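Local structure of SAM-dependent methyltransferase (Exiguobacterium sibiricum 255-15, 3D2L) at residues D98-L103 against A124-D129; T119-A124 against R211-R216; G130-F135 against F237-K242. The protein probably transfers a methyl group from S-adenosylmethionine to an acceptor that has not been identified. All coordinates share one frame; numbering follows the deposited sequence.

Overall arrangement
Contacts 1 and 2 pack helix 113-126 against strand 97-102 and against the end of helix 203-212 with the start of strand 215-222, while contact 3 pairs strands 131-138 and 235-242 within the seven-stranded sheet. The first two share Ala124, and their centres are 9 Å apart; Leu127 CD1 meets Phe215 CE1 at 3.6 Å. The centre of contact 3 lies 7 Å from the first and 9 Å from the second. The nearest atom of the Glu241 side chain is about 4 Å from the magnesium ion bound by Asp129. The ion sits by the start of strand 131-138, whereas S-adenosylmethionine in this family binds over the C-terminal ends of the parallel strands.

Contact 1: residues D98-L103 against A124-D129; sequences DAITIL and ARLLTD. With MG (magnesium ion), chain E.
Ile100 meets Leu126 and Leu127 with its terminal methyl, at the bend where helix 113-126 gives way to the chain leading back to the sheet. Ile100 CD1 lies 3.8 Å from Leu126 CD1 and 3.9 Å from Leu127 CG, so a single methyl is lodged against two consecutive leucines. CG1 of Ile100 stands anti to the carbonyl carbon (chi1 -69°), and the extended chi2 of 167° carries CD1 on toward the helix end. A beta-branched residue suits an extended strand and still has an arm long enough for this. Leu127 CG and CD1 face Ile100 CD1, and the Leu127 CD2 branch reaches the strand backbone, 3.8 Å from both Ala99 CA and Asp98 C. Strand 97-102, helix 113-126 and the neighbouring parallel strand 131-138 form a beta-alpha-beta crossover of the Rossmann-like methyltransferase fold, and this packing seats the end of its helix on its first strand. Ile40, Leu133 and Ala123 also touch Ile100, while Asp98 OD2 accepts the backbone N-H of Arg36. At the helix end Lys242 NZ bonds to the carbonyls of both Ala124 and Leu127, a task suited to a long cationic side chain. Past the bend, Asp129 OD1 binds the magnesium ion at 2.3 Å. Five waters complete its six ligands, and one of them donates to Asp129 OD2 at 2.6 Å.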
loop_
_atom_site.group_PDB
_atom_site.type_symbol
_atom_site.label_atom_id
_atom_site.label_comp_id
_atom_site.label_asym_id
_atom_site.label_seq_id
_atom_site.Cartn_x
_atom_site.Cartn_y
_atom_site.Cartn_z
ATOM N N ASP A 98 5.375 0.079 17.274
ATOM C CA ASP A 98 6.467 0.999 17.130
ATOM C C ASP A 98 6.448 1.710 15.806
ATOM O O ASP A 98 7.071 2.750 15.680
ATOM C CB ASP A 98 7.780 0.227 17.217
ATOM C CG ASP A 98 7.891 -0.568 18.485
ATOM O OD1 ASP A 98 7.829 0.058 19.552
ATOM O OD2 ASP A 98 8.064 -1.808 18.412
ATOM N N ALA A 99 5.827 1.111 14.790
ATOM C CA ALA A 99 5.744 1.739 13.470
ATOM C C ALA A 99 4.518 1.258 12.719
ATOM O O ALA A 99 4.019 0.133 12.952
ATOM C CB ALA A 99 7.038 1.461 12.619
ATOM N N ILE A 100 4.024 2.133 11.847
ATOM C CA ILE A 100 2.935 1.833 10.921
ATOM C C ILE A 100 3.463 1.995 9.512
ATOM O O ILE A 100 4.093 3.006 9.185
ATOM C CB ILE A 100 1.677 2.753 11.175
ATOM C CG1 ILE A 100 1.033 2.395 12.494
ATOM C CG2 ILE A 100 0.632 2.649 10.037
ATOM C CD1 ILE A 100 0.029 3.457 12.917
ATOM N N THR A 101 3.234 0.980 8.667
ATOM C CA THR A 101 3.620 1.052 7.284
ATOM C C THR A 101 2.382 1.013 6.393
ATOM O O THR A 101 1.468 0.208 6.589
ATOM C CB THR A 101 4.634 -0.072 6.868
ATOM O OG1 THR A 101 4.109 -1.373 7.213
ATOM C CG2 THR A 101 5.964 0.153 7.589
ATOM N N ILE A 102 2.387 1.865 5.376
ATOM C CA ILE A 102 1.289 1.917 4.410
ATOM C C ILE A 102 1.970 1.957 3.067
ATOM O O ILE A 102 2.286 3.009 2.518
ATOM C CB ILE A 102 0.366 3.134 4.595
ATOM C CG1 ILE A 102 0.073 3.391 6.064
ATOM C CG2 ILE A 102 -0.897 2.913 3.815
ATOM C CD1 ILE A 102 -0.962 4.510 6.264
ATOM N N LEU A 103 2.172 0.772 2.530
ATOM C CA LEU A 103 3.041 0.584 1.395
ATOM C C LEU A 103 2.387 0.374 0.059
ATOM O O LEU A 103 1.203 0.049 -0.037
ATOM C CB LEU A 103 3.958 -0.621 1.693
ATOM C CG LEU A 103 4.750 -0.623 2.990
ATOM C CD1 LEU A 103 5.541 -1.955 3.079
ATOM C CD2 LEU A 103 5.678 0.566 3.077
ATOM N N ALA A 124 -1.645 8.149 14.562
ATOM C CA ALA A 124 -1.091 8.861 15.704
ATOM C C ALA A 124 -1.603 8.294 17.027
ATOM O O ALA A 124 -0.877 8.296 18.033
ATOM C CB ALA A 124 -1.382 10.353 15.601
ATOM N N ARG A 125 -2.867 7.861 17.052
ATOM C CA ARG A 125 -3.423 7.288 18.270
ATOM C C ARG A 125 -2.794 5.948 18.602
ATOM O O ARG A 125 -2.700 5.605 19.764
ATOM C CB ARG A 125 -4.936 7.112 18.181
ATOM C CG ARG A 125 -5.716 8.389 18.271
ATOM C CD ARG A 125 -7.167 8.126 18.506
ATOM N NE ARG A 125 -7.756 7.327 17.447
ATOM C CZ ARG A 125 -8.273 7.779 16.304
ATOM N NH1 ARG A 125 -8.305 9.069 15.989
ATOM N NH2 ARG A 125 -8.791 6.899 15.462
ATOM N N LEU A 126 -2.411 5.191 17.598
ATOM C CA LEU A 126 -1.826 3.854 17.772
ATOM C C LEU A 126 -0.317 3.860 18.123
ATOM O O LEU A 126 0.220 2.884 18.638
ATOM C CB LEU A 126 -2.000 3.065 16.465
ATOM C CG LEU A 126 -2.240 1.558 16.459
ATOM C CD1 LEU A 126 -1.843 0.975 15.072
ATOM C CD2 LEU A 126 -1.515 0.816 17.608
ATOM N N LEU A 127 0.386 4.925 17.790
ATOM C CA LEU A 127 1.805 5.018 18.063
ATOM C C LEU A 127 2.038 5.813 19.332
ATOM O O LEU A 127 1.237 6.673 19.692
ATOM C CB LEU A 127 2.496 5.759 16.899
ATOM C CG LEU A 127 2.403 5.166 15.497
ATOM C CD1 LEU A 127 2.723 6.222 14.403
ATOM C CD2 LEU A 127 3.371 3.958 15.460
ATOM N N THR A 128 3.132 5.537 20.032
ATOM C CA THR A 128 3.503 6.403 21.141
ATOM C C THR A 128 4.678 7.253 20.658
ATOM O O THR A 128 5.069 7.159 19.485
ATOM C CB THR A 128 3.886 5.638 22.381
ATOM O OG1 THR A 128 4.997 4.803 22.056
ATOM C CG2 THR A 128 2.702 4.802 22.884
ATOM N N ASP A 129 5.202 8.080 21.560
ATOM C CA ASP A 129 6.317 8.981 21.296
ATOM C C ASP A 129 7.465 8.221 20.610
ATOM O O ASP A 129 7.953 7.199 21.104
ATOM C CB ASP A 129 6.752 9.648 22.628
ATOM C CG ASP A 129 7.949 10.618 22.478
ATOM O OD1 ASP A 129 8.184 11.154 21.381
ATOM O OD2 ASP A 129 8.653 10.867 23.494
HETATM MG MG MG E . 9.973 12.342 20.605
HETATM O O HOH W 1 10.328 12.480 22.441
HETATM O O HOH W 2 8.630 13.741 20.724
HETATM O O HOH W 3 11.577 13.309 19.870
HETATM O O HOH W 4 11.178 10.577 20.609
HETATM O O HOH W 5 9.171 11.642 18.842
#

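Contact 2: residues T119-A124 against R211-R216; sequences TFDSAA and REAGFR
A Schellman motif ends helix 203-212, and with it Ala213 and Phe215 press against Phe120, Asp121 and Ala124 on the flank of helix 113-126. The backbones come close, with Ala213 CA 5.4 Å from Asp121 CA, and small residues make that possible. Ala213 CB rests 3.6 Å from Phe120 CB and 3.6 Å from Asp121 OD1; in return Ala124 CB sits 3.4 Å from Ala213 O. Gly214 makes the turn with a phi of 88°, where a side chain would be jammed against the carbonyl oxygen of Ala213, and its N-H bonds back to Arg211 O. The chain then leaves as strand 215-222, and Phe215 slides its ring edge-on toward the helix. Phe215 CG stands anti to the carbonyl carbon (chi1 -70°), which starts the ring off toward that helix. Phe120 O, a carbonyl oxygen that already accepts the N-H of Ala124, lies at the edge of the Phe215 ring, in its plane, 3.5 Å from Phe215 CE2; Ala124 CB is 3.8 Å from that CE2. The slightly positive C-H rim of an aromatic ring is probably well matched to that oxygen. Phe120 itself turns its ring away, toward Trp209, Leu210 and the ring of Phe135. On the outer side one water donates to Asp121 OD1 at 2.7 Å and, weakly, to Ala213 O, where an acid can meet solvent. Two helices on one face of a sheet whose reversed strand, 235-242, is inserted between the parallel strands 131-138 and 215-222 (order 3-2-1-4-5-7-6) are typical of the class I methyltransferase fold.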
loop_
_atom_site.group_PDB
_atom_site.type_symbol
_atom_site.label_atom_id
_atom_site.label_comp_id
_atom_site.label_asym_id
_atom_site.label_seq_id
_atom_site.Cartn_x
_atom_site.Cartn_y
_atom_site.Cartn_z
ATOM N N THR A 119 -7.076 8.881 8.562
ATOM C CA THR A 119 -6.009 7.849 8.593
ATOM C C THR A 119 -4.803 8.272 9.457
ATOM O O THR A 119 -4.282 7.488 10.284
ATOM C CB THR A 119 -5.622 7.422 7.180
ATOM O OG1 THR A 119 -6.799 6.953 6.492
ATOM C CG2 THR A 119 -4.555 6.308 7.179
ATOM N N PHE A 120 -4.352 9.495 9.259
ATOM C CA PHE A 120 -3.213 10.002 10.028
ATOM C C PHE A 120 -3.488 10.126 11.519
ATOM O O PHE A 120 -2.619 9.797 12.346
ATOM C CB PHE A 120 -2.685 11.313 9.462
ATOM C CG PHE A 120 -2.078 11.218 8.106
ATOM C CD1 PHE A 120 -1.686 9.990 7.531
ATOM C CD2 PHE A 120 -1.792 12.389 7.409
ATOM C CE1 PHE A 120 -1.113 9.956 6.291
ATOM C CE2 PHE A 120 -1.192 12.355 6.156
ATOM C CZ PHE A 120 -0.831 11.154 5.603
ATOM N N ASP A 121 -4.675 10.636 11.881
ATOM C CA ASP A 121 -5.109 10.670 13.286
ATOM C C ASP A 121 -5.167 9.285 13.904
ATOM O O ASP A 121 -4.789 9.112 15.058
ATOM C CB ASP A 121 -6.489 11.382 13.437
ATOM C CG ASP A 121 -6.380 12.882 13.464
ATOM O OD1 ASP A 121 -5.247 13.426 13.398
ATOM O OD2 ASP A 121 -7.448 13.548 13.534
ATOM N N SER A 122 -5.661 8.300 13.155
ATOM C CA SER A 122 -5.730 6.927 13.635
ATOM C C SER A 122 -4.320 6.374 13.893
ATOM O O SER A 122 -4.046 5.697 14.929
ATOM C CB SER A 122 -6.479 6.110 12.578
ATOM O OG SER A 122 -6.359 4.740 12.780
ATOM N N ALA A 123 -3.421 6.689 12.966
ATOM C CA ALA A 123 -2.015 6.253 13.071
ATOM C C ALA A 123 -1.402 6.867 14.340
ATOM O O ALA A 123 -0.731 6.175 15.127
ATOM C CB ALA A 123 -1.210 6.662 11.768
ATOM N N ALA A 124 -1.645 8.149 14.562
ATOM C CA ALA A 124 -1.091 8.861 15.704
ATOM C C ALA A 124 -1.603 8.294 17.027
ATOM O O ALA A 124 -0.877 8.296 18.033
ATOM C CB ALA A 124 -1.382 10.353 15.601
ATOM N N ARG A 211 1.832 17.008 9.849
ATOM C CA ARG A 211 2.035 17.952 10.963
ATOM C C ARG A 211 0.725 18.228 11.727
ATOM O O ARG A 211 0.739 18.275 12.950
ATOM C CB ARG A 211 2.640 19.239 10.439
ATOM C CG ARG A 211 4.042 19.035 9.910
ATOM C CD ARG A 211 4.542 20.295 9.228
ATOM N NE ARG A 211 5.860 20.078 8.633
ATOM C CZ ARG A 211 6.385 20.815 7.656
ATOM N NH1 ARG A 211 5.730 21.828 7.122
ATOM N NH2 ARG A 211 7.594 20.515 7.221
ATOM N N GLU A 212 -0.394 18.421 11.017
ATOM C CA GLU A 212 -1.702 18.619 11.677
ATOM C C GLU A 212 -2.064 17.399 12.554
ATOM O O GLU A 212 -2.602 17.567 13.647
ATOM C CB GLU A 212 -2.795 18.939 10.657
ATOM C CG GLU A 212 -2.583 20.293 10.059
ATOM C CD GLU A 212 -3.577 20.677 8.991
ATOM O OE1 GLU A 212 -4.196 19.779 8.346
ATOM O OE2 GLU A 212 -3.681 21.910 8.782
ATOM N N ALA A 213 -1.638 16.193 12.141
ATOM C CA ALA A 213 -1.881 14.958 12.911
ATOM C C ALA A 213 -0.882 14.668 14.030
ATOM O O ALA A 213 -0.950 13.621 14.687
ATOM C CB ALA A 213 -1.990 13.760 11.991
ATOM N N GLY A 214 0.042 15.592 14.261
ATOM C CA GLY A 214 1.004 15.470 15.359
ATOM C C GLY A 214 2.294 14.717 15.056
ATOM O O GLY A 214 2.927 14.207 15.983
ATOM N N PHE A 215 2.680 14.656 13.782
ATOM C CA PHE A 215 3.908 13.988 13.342
ATOM C C PHE A 215 4.985 15.000 12.959
ATOM O O PHE A 215 4.675 16.083 12.511
ATOM C CB PHE A 215 3.676 13.099 12.081
ATOM C CG PHE A 215 2.877 11.891 12.352
ATOM C CD1 PHE A 215 3.489 10.715 12.792
ATOM C CD2 PHE A 215 1.506 11.919 12.225
ATOM C CE1 PHE A 215 2.738 9.604 13.055
ATOM C CE2 PHE A 215 0.768 10.803 12.489
ATOM C CZ PHE A 215 1.389 9.654 12.932
ATOM N N ARG A 216 6.236 14.620 13.192
ATOM C CA ARG A 216 7.376 15.338 12.682
ATOM C C ARG A 216 7.763 14.612 11.375
ATOM O O ARG A 216 8.021 13.407 11.341
ATOM C CB ARG A 216 8.540 15.357 13.670
ATOM C CG ARG A 216 9.761 16.069 13.124
ATOM C CD ARG A 216 10.842 16.257 14.165
ATOM N NE ARG A 216 11.256 14.984 14.739
ATOM C CZ ARG A 216 12.168 14.170 14.222
ATOM N NH1 ARG A 216 12.802 14.464 13.085
ATOM N NH2 ARG A 216 12.454 13.050 14.855
HETATM O O HOH W 6 -4.075 13.582 15.814
#

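Contact 3: residues G130-F135 against F237-K242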
loop_
_atom_site.group_PDB
_atom_site.type_symbol
_atom_site.label_atom_id
_atom_site.label_comp_id
_atom_site.label_asym_id
_atom_site.label_seq_id
_atom_site.Cartn_x
_atom_site.Cartn_y
_atom_site.Cartn_z
ATOM N N GLY A 130 7.892 8.714 19.456
ATOM C CA GLY A 130 8.983 8.068 18.743
ATOM C C GLY A 130 8.514 7.062 17.709
ATOM O O GLY A 130 9.267 6.667 16.861
ATOM N N GLY A 131 7.252 6.666 17.739
ATOM C CA GLY A 131 6.768 5.698 16.737
ATOM C C GLY A 131 6.836 6.308 15.359
ATOM O O GLY A 131 6.650 7.505 15.198
ATOM N N LYS A 132 7.031 5.488 14.350
ATOM C CA LYS A 132 7.140 6.003 13.000
ATOM C C LYS A 132 5.972 5.628 12.128
ATOM O O LYS A 132 5.351 4.599 12.343
ATOM C CB LYS A 132 8.437 5.519 12.352
ATOM C CG LYS A 132 9.692 6.044 13.097
ATOM C CD LYS A 132 10.787 6.436 12.168
ATOM C CE LYS A 132 11.816 7.313 12.854
ATOM N NZ LYS A 132 12.463 6.593 13.978
ATOM N N LEU A 133 5.676 6.492 11.161
ATOM C CA LEU A 133 4.689 6.277 10.139
ATOM C C LEU A 133 5.440 6.394 8.821
ATOM O O LEU A 133 6.068 7.426 8.539
ATOM C CB LEU A 133 3.537 7.296 10.183
ATOM C CG LEU A 133 2.538 7.288 9.027
ATOM C CD1 LEU A 133 1.814 5.870 8.861
ATOM C CD2 LEU A 133 1.527 8.427 9.188
ATOM N N LEU A 134 5.382 5.316 8.033
ATOM C CA LEU A 134 6.026 5.224 6.738
ATOM C C LEU A 134 4.996 4.917 5.680
ATOM O O LEU A 134 4.187 4.034 5.870
ATOM C CB LEU A 134 7.044 4.084 6.716
ATOM C CG LEU A 134 8.372 4.244 7.432
ATOM C CD1 LEU A 134 8.159 4.228 8.919
ATOM C CD2 LEU A 134 9.317 3.097 7.005
ATOM N N PHE A 135 5.040 5.637 4.566
ATOM C CA PHE A 135 4.173 5.371 3.430
ATOM C C PHE A 135 4.791 5.922 2.144
ATOM O O PHE A 135 5.584 6.859 2.152
ATOM C CB PHE A 135 2.727 5.936 3.579
ATOM C CG PHE A 135 2.648 7.455 3.695
ATOM C CD1 PHE A 135 2.509 8.254 2.575
ATOM C CD2 PHE A 135 2.701 8.073 4.924
ATOM C CE1 PHE A 135 2.427 9.627 2.678
ATOM C CE2 PHE A 135 2.597 9.457 5.024
ATOM C CZ PHE A 135 2.477 10.220 3.914
ATOM N N PHE A 237 8.287 8.758 -1.071
ATOM C CA PHE A 237 8.351 8.051 0.188
ATOM C C PHE A 237 8.397 9.047 1.317
ATOM O O PHE A 237 9.141 10.017 1.255
ATOM C CB PHE A 237 9.605 7.145 0.220
ATOM C CG PHE A 237 9.583 6.056 -0.818
ATOM C CD1 PHE A 237 9.766 6.359 -2.156
ATOM C CD2 PHE A 237 9.383 4.732 -0.461
ATOM C CE1 PHE A 237 9.722 5.358 -3.127
ATOM C CE2 PHE A 237 9.349 3.728 -1.438
ATOM C CZ PHE A 237 9.528 4.057 -2.766
ATOM N N PHE A 238 7.597 8.800 2.354
ATOM C CA PHE A 238 7.530 9.683 3.531
ATOM C C PHE A 238 7.867 8.909 4.771
ATOM O O PHE A 238 7.377 7.797 4.954
ATOM C CB PHE A 238 6.118 10.186 3.742
ATOM C CG PHE A 238 5.667 11.137 2.699
ATOM C CD1 PHE A 238 5.293 10.672 1.446
ATOM C CD2 PHE A 238 5.605 12.476 2.972
ATOM C CE1 PHE A 238 4.880 11.570 0.462
ATOM C CE2 PHE A 238 5.190 13.378 1.994
ATOM C CZ PHE A 238 4.853 12.915 0.753
ATOM N N VAL A 239 8.648 9.528 5.649
ATOM C CA VAL A 239 8.973 8.956 6.941
ATOM C C VAL A 239 8.590 10.047 7.897
ATOM O O VAL A 239 9.042 11.202 7.748
ATOM C CB VAL A 239 10.492 8.595 7.111
ATOM C CG1 VAL A 239 10.748 7.955 8.508
ATOM C CG2 VAL A 239 10.941 7.654 5.992
ATOM N N ALA A 240 7.746 9.697 8.871
ATOM C CA ALA A 240 7.261 10.662 9.880
ATOM C C ALA A 240 7.337 10.024 11.255
ATOM O O ALA A 240 7.279 8.793 11.391
ATOM C CB ALA A 240 5.822 11.125 9.562
ATOM N N GLU A 241 7.505 10.848 12.288
ATOM C CA GLU A 241 7.598 10.323 13.641
ATOM C C GLU A 241 6.620 11.026 14.585
ATOM O O GLU A 241 6.461 12.238 14.541
ATOM C CB GLU A 241 9.023 10.486 14.128
ATOM C CG GLU A 241 9.254 10.026 15.523
ATOM C CD GLU A 241 10.681 10.181 15.903
ATOM O OE1 GLU A 241 11.525 9.629 15.168
ATOM O OE2 GLU A 241 10.951 10.851 16.919
ATOM N N LYS A 242 5.983 10.250 15.455
ATOM C CA LYS A 242 5.014 10.811 16.363
ATOM C C LYS A 242 5.737 11.680 17.383
ATOM O O LYS A 242 6.675 11.223 18.025
ATOM C CB LYS A 242 4.229 9.725 17.112
ATOM C CG LYS A 242 3.093 10.362 17.924
ATOM C CD LYS A 242 2.182 9.422 18.595
ATOM C CE LYS A 242 1.138 10.193 19.459
ATOM N NZ LYS A 242 0.346 9.177 20.159
#
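Phe135 and Phe238 form the tightly packed end of an antiparallel pairing between strands 131-138 and 235-242. Their rings are nearly parallel (14°) but slid apart, with centroids 4.7 Å apart, and Phe238 CB lies over the face of the Phe135 ring, 3.8 Å from its centroid, as a CH-pi contact. Phe135 CG sits between the backbone N and the carbonyl carbon (chi1 63°), which starts the ring off toward strand 235-242, where it lies beside the Phe238 ring. An alanine in place of Phe135 would probably leave Phe238 CB without its aromatic face and open a gap beside the rings of Phe238 and Phe120. Backbone bonds hold the register, among them Phe238 N to Phe135 O at 2.8 Å. Gly131 O accepts the N-H of Lys242, while Gly130 takes a positive phi (93°) that suits glycine. At the other end, on the face that carries Lys132 and Glu241, these two side chains are partly exposed and meet more loosely: Lys132 NZ pairs with Glu241 OE1 at 3.4 Å. Backbone bonds and buried rings thus probably supply most of the cohesion, with the longer ion pair adding less at that solvent-side end.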